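Local structure of DNA mismatch repair protein MLH3 (Saccharomyces cerevisiae S288C, 6RMN) at residues 75-80 and 121-126; 81-86 and 137-142. The protein takes part, through a chain of which this is the C-terminal region, in correcting insertion-deletion loops in DNA mismatch repair as a component of the MutLbeta heterodimer. All coordinates share one frame; numbering follows the deposited sequence.

Interaction 1: 75-80 and 121-126; sequences ARDLKD and IKTLPE
Arg76 lays its guanidinium beneath the carboxylate of Glu126: OE2 sits 3.3 Å above the plane of the guanidinium, over its centre, while OE1 stands 2.8 Å from NH2. The two planes are 44° apart and OE1 also lies well out of the guanidinium plane, so this salt bridge rests on charge, with no N-H aimed at the acid. Arginine suits the place because its long chain, bent at chi2 and chi3, brings its flat head under the carboxylate, the two side chains crossing obliquely. An alanine in place of Glu126 would probably leave the guanidinium without its counter-charge and freer to turn. Beside this pair, Leu124 N gives a nearly straight 3.0 Å hydrogen bond to Arg76 O; the return bond from Arg76 N to Leu124 O is weak. Leu78 N also donates to Lys122 O at 2.7 Å. Leu78 has CG anti to the backbone N (chi1 -178°); from there its CD2 meets Leu124 CD1 at 3.7 Å and Ile121 CG2 at 3.8 Å, and Tyr132 of helix 126-132 adjoins it. Arg76 and Leu124 point to one face of the sheet, Asp77 and Thr123 to the opposite one, where Thr123 OG1 bonds to Gly104 O. At Lys122 and Thr123, both opposite Gly106, strand 117-124 has a classic beta bulge. The ion pair thus ties the short strand to the helix start by electrostatics rather than directed bonding.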
ATOM      1  N   ALA B  75      -4.518  35.605 -26.317  1.00 66.19           N
ATOM      2  CA  ALA B  75      -5.797  36.215 -26.668  1.00 65.58           C
ATOM      3  C   ALA B  75      -5.960  36.209 -28.202  1.00 71.68           C
ATOM      4  O   ALA B  75      -5.424  37.077 -28.898  1.00 73.62           O
ATOM      5  CB  ALA B  75      -5.884  37.628 -26.103  1.00 66.02           C
ATOM      6  N   ARG B  76      -6.671  35.187 -28.717  1.00 67.41           N
ATOM      7  CA  ARG B  76      -6.954  34.970 -30.138  1.00 68.40           C
ATOM      8  C   ARG B  76      -7.956  36.002 -30.691  1.00 72.00           C
ATOM      9  O   ARG B  76      -9.056  36.153 -30.148  1.00 70.26           O
ATOM     10  CB  ARG B  76      -7.443  33.512 -30.360  1.00 69.63           C
ATOM     11  CG  ARG B  76      -7.844  33.131 -31.799  1.00 84.93           C
ATOM     12  CD  ARG B  76      -6.682  33.040 -32.780  1.00 98.41           C
ATOM     13  NE  ARG B  76      -6.025  31.733 -32.757  1.00109.70           N
ATOM     14  CZ  ARG B  76      -4.903  31.466 -32.096  1.00122.84           C
ATOM     15  NH1 ARG B  76      -4.302  32.412 -31.383  1.00107.51           N
ATOM     16  NH2 ARG B  76      -4.373  30.250 -32.141  1.00108.30           N
ATOM     17  N   ASP B  77      -7.560  36.710 -31.776  1.00 70.18           N
ATOM     18  CA  ASP B  77      -8.377  37.722 -32.453  1.00 70.25           C
ATOM     19  C   ASP B  77      -9.622  37.084 -33.066  1.00 73.49           C
ATOM     20  O   ASP B  77      -9.528  36.084 -33.778  1.00 73.55           O
ATOM     21  CB  ASP B  77      -7.566  38.462 -33.531  1.00 74.41           C
ATOM     22  CG  ASP B  77      -6.713  39.618 -33.038  1.00 88.82           C
ATOM     23  OD1 ASP B  77      -7.244  40.483 -32.294  1.00 89.51           O
ATOM     24  OD2 ASP B  77      -5.526  39.684 -33.428  1.00 96.49           O
ATOM     25  N   LEU B  78     -10.784  37.659 -32.757  1.00 69.88           N
ATOM     26  CA  LEU B  78     -12.101  37.204 -33.182  1.00 70.28           C
ATOM     27  C   LEU B  78     -12.774  38.233 -34.104  1.00 77.41           C
ATOM     28  O   LEU B  78     -12.725  39.442 -33.839  1.00 76.73           O
ATOM     29  CB  LEU B  78     -12.942  36.936 -31.921  1.00 68.44           C
ATOM     30  CG  LEU B  78     -14.363  36.395 -32.055  1.00 73.36           C
ATOM     31  CD1 LEU B  78     -14.390  34.996 -32.674  1.00 74.16           C
ATOM     32  CD2 LEU B  78     -15.007  36.336 -30.702  1.00 74.10           C
ATOM     33  N   LYS B  79     -13.393  37.739 -35.188  1.00 77.27           N
ATOM     34  CA  LYS B  79     -14.076  38.565 -36.186  1.00 80.01           C
ATOM     35  C   LYS B  79     -15.593  38.364 -36.139  1.00 84.79           C
ATOM     36  O   LYS B  79     -16.054  37.278 -35.772  1.00 83.47           O
ATOM     37  CB  LYS B  79     -13.540  38.250 -37.601  1.00 85.47           C
ATOM     38  CG  LYS B  79     -13.617  39.431 -38.568  1.00106.80           C
ATOM     39  CD  LYS B  79     -13.229  39.039 -39.991  1.00122.25           C
ATOM     40  CE  LYS B  79     -13.426  40.181 -40.964  1.00133.58           C
ATOM     41  NZ  LYS B  79     -12.987  39.822 -42.339  1.00143.34           N
ATOM     42  N   ASP B  80     -16.358  39.422 -36.535  1.00 82.90           N
ATOM     43  CA  ASP B  80     -17.826  39.460 -36.644  1.00 83.65           C
ATOM     44  C   ASP B  80     -18.543  38.851 -35.429  1.00 82.66           C
ATOM     45  O   ASP B  80     -19.328  37.901 -35.556  1.00 82.53           O
ATOM     46  CB  ASP B  80     -18.290  38.811 -37.973  1.00 89.14           C
ATOM     47  CG  ASP B  80     -19.695  39.188 -38.422  1.00108.92           C
ATOM     48  OD1 ASP B  80     -19.964  40.407 -38.597  1.00109.73           O
ATOM     49  OD2 ASP B  80     -20.521  38.268 -38.620  1.00119.64           O
ATOM     50  N   ILE B 121     -16.893  41.989 -29.385  1.00 62.00           N
ATOM     51  CA  ILE B 121     -15.792  41.190 -28.853  1.00 60.30           C
ATOM     52  C   ILE B 121     -14.692  41.083 -29.905  1.00 64.17           C
ATOM     53  O   ILE B 121     -14.919  40.566 -31.002  1.00 64.94           O
ATOM     54  CB  ILE B 121     -16.240  39.824 -28.255  1.00 62.79           C
ATOM     55  CG1 ILE B 121     -17.028  40.033 -26.949  1.00 63.41           C
ATOM     56  CG2 ILE B 121     -15.047  38.927 -27.976  1.00 61.88           C
ATOM     57  CD1 ILE B 121     -18.486  39.908 -27.094  1.00 74.18           C
ATOM     58  N   LYS B 122     -13.506  41.600 -29.552  1.00 59.38           N
ATOM     59  CA  LYS B 122     -12.301  41.631 -30.376  1.00 59.05           C
ATOM     60  C   LYS B 122     -11.393  40.424 -30.141  1.00 61.26           C
ATOM     61  O   LYS B 122     -10.922  39.832 -31.110  1.00 62.07           O
ATOM     62  CB  LYS B 122     -11.544  42.955 -30.174  1.00 61.86           C
ATOM     63  CG  LYS B 122     -12.315  44.166 -30.701  1.00 72.44           C
ATOM     64  CD  LYS B 122     -11.483  45.439 -30.707  1.00 86.43           C
ATOM     65  CE  LYS B 122     -12.161  46.539 -31.496  1.00100.64           C
ATOM     66  NZ  LYS B 122     -11.332  47.771 -31.564  1.00111.49           N
ATOM     67  N   THR B 123     -11.122  40.073 -28.872  1.00 55.00           N
ATOM     68  CA  THR B 123     -10.252  38.938 -28.536  1.00 53.69           C
ATOM     69  C   THR B 123     -10.893  38.011 -27.517  1.00 53.80           C
ATOM     70  O   THR B 123     -11.672  38.454 -26.675  1.00 52.07           O
ATOM     71  CB  THR B 123      -8.840  39.382 -28.050  1.00 64.12           C
ATOM     72  OG1 THR B 123      -8.902  39.868 -26.709  1.00 64.39           O
ATOM     73  CG2 THR B 123      -8.165  40.407 -28.966  1.00 63.84           C
ATOM     74  N   LEU B 124     -10.528  36.722 -27.585  1.00 49.26           N
ATOM     75  CA  LEU B 124     -10.959  35.682 -26.654  1.00 47.15           C
ATOM     76  C   LEU B 124      -9.807  34.729 -26.390  1.00 50.81           C
ATOM     77  O   LEU B 124      -9.067  34.455 -27.327  1.00 51.80           O
ATOM     78  CB  LEU B 124     -12.142  34.883 -27.223  1.00 47.07           C
ATOM     79  CG  LEU B 124     -13.548  35.489 -27.147  1.00 50.78           C
ATOM     80  CD1 LEU B 124     -14.568  34.454 -27.602  1.00 50.86           C
ATOM     81  CD2 LEU B 124     -13.897  35.954 -25.724  1.00 49.91           C
ATOM     82  N   PRO B 125      -9.630  34.172 -25.167  1.00 46.83           N
ATOM     83  CA  PRO B 125      -8.554  33.179 -24.975  1.00 46.62           C
ATOM     84  C   PRO B 125      -8.913  31.872 -25.693  1.00 51.95           C
ATOM     85  O   PRO B 125     -10.088  31.659 -25.996  1.00 52.45           O
ATOM     86  CB  PRO B 125      -8.502  33.001 -23.458  1.00 46.92           C
ATOM     87  CG  PRO B 125      -9.874  33.307 -22.990  1.00 50.83           C
ATOM     88  CD  PRO B 125     -10.418  34.362 -23.928  1.00 47.68           C
ATOM     89  N   GLU B 126      -7.921  31.031 -26.000  1.00 49.53           N
ATOM     90  CA  GLU B 126      -8.118  29.770 -26.734  1.00 50.70           C
ATOM     91  C   GLU B 126      -9.183  28.831 -26.119  1.00 52.82           C
ATOM     92  O   GLU B 126      -9.995  28.290 -26.866  1.00 52.26           O
ATOM     93  CB  GLU B 126      -6.785  29.034 -26.948  1.00 53.20           C
ATOM     94  CG  GLU B 126      -5.859  29.742 -27.933  1.00 70.96           C
ATOM     95  CD  GLU B 126      -6.157  29.510 -29.404  1.00105.42           C
ATOM     96  OE1 GLU B 126      -5.435  28.706 -30.037  1.00105.81           O
ATOM     97  OE2 GLU B 126      -7.106  30.138 -29.928  1.00106.58           O
TER

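Interaction 2: 81-86 and 137-142; sequences CCIEVD and DYLKMV
Strand 82-85 and helix 136-151 pass each other at Ile83 and Lys140, their segment axes 9.4 Å apart at closest and inclined at 59°. This is helix-on-sheet packing of an alpha+beta kind, with the helix against an antiparallel sheet in the C-terminal region of a MutL-family protein. Ile83 points toward the helix and offers two branches: CG2 lies 3.7 Å from CD of Lys140, while CD1 is 4.1 Å from CD2 of Leu139. The side chains of Ile83 and Leu139 cross at about a right angle. The same Leu139 methyl, CD2, meets SG of Cys81 at 3.9 Å, and Leu128 and Tyr132 of helix 126-132 also touch this leucine. Cysteine and branched aliphatic side chains suit a buried seam made of apolar contacts. Lysine is apt here, its apolar stem covering Ile83 while its ammonium reaches a backbone carbonyl. Lys140 has CG anti to the backbone N (chi1 -176°) and is fully extended beyond it. Farther out, Lys140 CE lies 3.9 Å from Val85 CG1. Glu89 lies near the ammonium as a weak, long ion pair. The firmer grip is on the strand itself: Lys140 NZ donates to Glu84 O at 2.9 Å, lying in the plane of that carbonyl.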
ATOM      1  N   CYS B  81     -18.222  39.385 -34.246  1.00 75.13           N
ATOM      2  CA  CYS B  81     -18.800  38.960 -32.979  1.00 73.07           C
ATOM      3  C   CYS B  81     -19.291  40.198 -32.242  1.00 78.06           C
ATOM      4  O   CYS B  81     -18.526  40.870 -31.541  1.00 76.25           O
ATOM      5  CB  CYS B  81     -17.797  38.156 -32.156  1.00 71.00           C
ATOM      6  SG  CYS B  81     -18.503  37.359 -30.688  1.00 73.27           S
ATOM      7  N   CYS B  82     -20.564  40.539 -32.483  1.00 77.18           N
ATOM      8  CA  CYS B  82     -21.242  41.685 -31.889  1.00 77.60           C
ATOM      9  C   CYS B  82     -22.488  41.188 -31.182  1.00 78.15           C
ATOM     10  O   CYS B  82     -23.327  40.504 -31.783  1.00 79.31           O
ATOM     11  CB  CYS B  82     -21.566  42.740 -32.941  1.00 80.89           C
ATOM     12  SG  CYS B  82     -20.155  43.203 -33.982  1.00 85.57           S
ATOM     13  N   ILE B  83     -22.575  41.488 -29.884  1.00 70.41           N
ATOM     14  CA  ILE B  83     -23.669  41.044 -29.029  1.00 69.00           C
ATOM     15  C   ILE B  83     -24.543  42.220 -28.598  1.00 72.26           C
ATOM     16  O   ILE B  83     -24.031  43.232 -28.116  1.00 70.55           O
ATOM     17  CB  ILE B  83     -23.108  40.196 -27.836  1.00 69.43           C
ATOM     18  CG1 ILE B  83     -22.484  38.866 -28.342  1.00 68.23           C
ATOM     19  CG2 ILE B  83     -24.173  39.934 -26.755  1.00 69.98           C
ATOM     20  CD1 ILE B  83     -21.627  38.122 -27.337  1.00 67.11           C
ATOM     21  N   GLU B  84     -25.866  42.076 -28.773  1.00 70.31           N
ATOM     22  CA  GLU B  84     -26.843  43.084 -28.361  1.00 71.14           C
ATOM     23  C   GLU B  84     -27.001  42.990 -26.845  1.00 72.25           C
ATOM     24  O   GLU B  84     -27.166  41.890 -26.304  1.00 70.78           O
ATOM     25  CB  GLU B  84     -28.192  42.859 -29.063  1.00 75.30           C
ATOM     26  CG  GLU B  84     -28.315  43.552 -30.412  1.00 87.67           C
ATOM     27  CD  GLU B  84     -29.529  43.160 -31.235  1.00110.62           C
ATOM     28  OE1 GLU B  84     -30.652  43.148 -30.679  1.00112.61           O
ATOM     29  OE2 GLU B  84     -29.361  42.874 -32.443  1.00101.78           O
ATOM     30  N   VAL B  85     -26.897  44.138 -26.161  1.00 67.85           N
ATOM     31  CA  VAL B  85     -26.996  44.246 -24.700  1.00 66.63           C
ATOM     32  C   VAL B  85     -27.915  45.396 -24.256  1.00 73.45           C
ATOM     33  O   VAL B  85     -28.035  46.396 -24.969  1.00 73.06           O
ATOM     34  CB  VAL B  85     -25.596  44.341 -24.013  1.00 67.05           C
ATOM     35  CG1 VAL B  85     -24.855  43.004 -24.049  1.00 65.02           C
ATOM     36  CG2 VAL B  85     -24.738  45.463 -24.598  1.00 65.86           C
ATOM     37  N   ASP B  86     -28.524  45.266 -23.053  1.00 72.56           N
ATOM     38  CA  ASP B  86     -29.363  46.291 -22.402  1.00 74.84           C
ATOM     39  C   ASP B  86     -28.474  47.467 -21.968  1.00 77.85           C
ATOM     40  O   ASP B  86     -27.251  47.309 -21.892  1.00 75.51           O
ATOM     41  CB  ASP B  86     -30.027  45.717 -21.127  1.00 77.99           C
ATOM     42  CG  ASP B  86     -31.173  44.752 -21.344  1.00 91.12           C
ATOM     43  OD1 ASP B  86     -31.982  44.983 -22.277  1.00 93.28           O
ATOM     44  OD2 ASP B  86     -31.285  43.783 -20.561  1.00 97.94           O
ATOM     45  N   ASP B 137     -25.234  33.522 -28.000  1.00 61.49           N
ATOM     46  CA  ASP B 137     -26.119  33.426 -26.829  1.00 61.71           C
ATOM     47  C   ASP B 137     -25.370  32.814 -25.633  1.00 62.48           C
ATOM     48  O   ASP B 137     -25.600  33.212 -24.487  1.00 62.90           O
ATOM     49  CB  ASP B 137     -27.364  32.575 -27.153  1.00 66.41           C
ATOM     50  CG  ASP B 137     -27.926  32.758 -28.551  1.00 80.59           C
ATOM     51  OD1 ASP B 137     -28.297  33.910 -28.898  1.00 81.56           O
ATOM     52  OD2 ASP B 137     -27.999  31.746 -29.303  1.00 86.89           O
ATOM     53  N   TYR B 138     -24.480  31.841 -25.913  1.00 55.09           N
ATOM     54  CA  TYR B 138     -23.663  31.175 -24.912  1.00 51.30           C
ATOM     55  C   TYR B 138     -22.637  32.156 -24.317  1.00 52.35           C
ATOM     56  O   TYR B 138     -22.485  32.218 -23.095  1.00 50.98           O
ATOM     57  CB  TYR B 138     -22.951  29.932 -25.507  1.00 50.33           C
ATOM     58  CG  TYR B 138     -21.917  29.360 -24.562  1.00 47.73           C
ATOM     59  CD1 TYR B 138     -22.297  28.578 -23.474  1.00 49.01           C
ATOM     60  CD2 TYR B 138     -20.566  29.682 -24.694  1.00 46.05           C
ATOM     61  CE1 TYR B 138     -21.359  28.112 -22.553  1.00 46.12           C
ATOM     62  CE2 TYR B 138     -19.621  29.240 -23.763  1.00 44.72           C
ATOM     63  CZ  TYR B 138     -20.024  28.446 -22.703  1.00 48.43           C
ATOM     64  OH  TYR B 138     -19.127  28.028 -21.762  1.00 49.20           O
ATOM     65  N   LEU B 139     -21.902  32.871 -25.194  1.00 47.59           N
ATOM     66  CA  LEU B 139     -20.845  33.805 -24.833  1.00 45.70           C
ATOM     67  C   LEU B 139     -21.373  34.944 -23.963  1.00 49.69           C
ATOM     68  O   LEU B 139     -20.752  35.253 -22.949  1.00 47.47           O
ATOM     69  CB  LEU B 139     -20.135  34.328 -26.100  1.00 45.65           C
ATOM     70  CG  LEU B 139     -18.900  35.218 -25.909  1.00 47.90           C
ATOM     71  CD1 LEU B 139     -17.822  34.518 -25.094  1.00 46.53           C
ATOM     72  CD2 LEU B 139     -18.343  35.636 -27.238  1.00 47.87           C
ATOM     73  N   LYS B 140     -22.541  35.520 -24.328  1.00 48.09           N
ATOM     74  CA  LYS B 140     -23.195  36.582 -23.559  1.00 48.68           C
ATOM     75  C   LYS B 140     -23.483  36.080 -22.131  1.00 54.64           C
ATOM     76  O   LYS B 140     -23.096  36.748 -21.165  1.00 53.88           O
ATOM     77  CB  LYS B 140     -24.492  37.051 -24.243  1.00 52.19           C
ATOM     78  CG  LYS B 140     -25.155  38.227 -23.529  1.00 55.22           C
ATOM     79  CD  LYS B 140     -26.455  38.647 -24.174  1.00 58.36           C
ATOM     80  CE  LYS B 140     -27.036  39.861 -23.493  1.00 68.01           C
ATOM     81  NZ  LYS B 140     -28.277  40.339 -24.160  1.00 77.50           N
ATOM     82  N   MET B 141     -24.116  34.891 -22.010  1.00 52.71           N
ATOM     83  CA  MET B 141     -24.460  34.274 -20.732  1.00 54.24           C
ATOM     84  C   MET B 141     -23.237  34.109 -19.828  1.00 55.85           C
ATOM     85  O   MET B 141     -23.310  34.415 -18.639  1.00 56.73           O
ATOM     86  CB  MET B 141     -25.147  32.917 -20.951  1.00 58.64           C
ATOM     87  CG  MET B 141     -25.900  32.431 -19.745  1.00 65.39           C
ATOM     88  SD  MET B 141     -25.433  30.759 -19.264  1.00 72.06           S
ATOM     89  CE  MET B 141     -24.086  31.110 -18.048  1.00 66.06           C
ATOM     90  N   VAL B 142     -22.119  33.656 -20.408  1.00 49.35           N
ATOM     91  CA  VAL B 142     -20.854  33.371 -19.730  1.00 46.36           C
ATOM     92  C   VAL B 142     -20.166  34.662 -19.241  1.00 47.99           C
ATOM     93  O   VAL B 142     -19.684  34.688 -18.114  1.00 47.17           O
ATOM     94  CB  VAL B 142     -19.983  32.469 -20.642  1.00 48.24           C
ATOM     95  CG1 VAL B 142     -18.497  32.743 -20.506  1.00 46.74           C
ATOM     96  CG2 VAL B 142     -20.282  31.012 -20.364  1.00 47.73           C
TER

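Interactions 1 and 2 have centres 14 Å apart and meet through strand 117-124, which pairs with both 76-77 and 82-85, two strands that follow each other in the chain. Ile121 joins them twice: its N probably bonds to Cys81 O at 2.9 Å, and its CD1 packs 3.6 Å from CD1 of Ile83. Leu124 CD1 adds a contact at 4.0 Å with Leu139 CD2, so the apolar side of interaction 1 continues beneath helix 136-151. None of the zinc ligands, His49, Glu53, Cys194, Cys225 and His227, belongs to the four segments; both contacts join strands 76-77, 82-85 and 117-124 to one another and to helix 136-151.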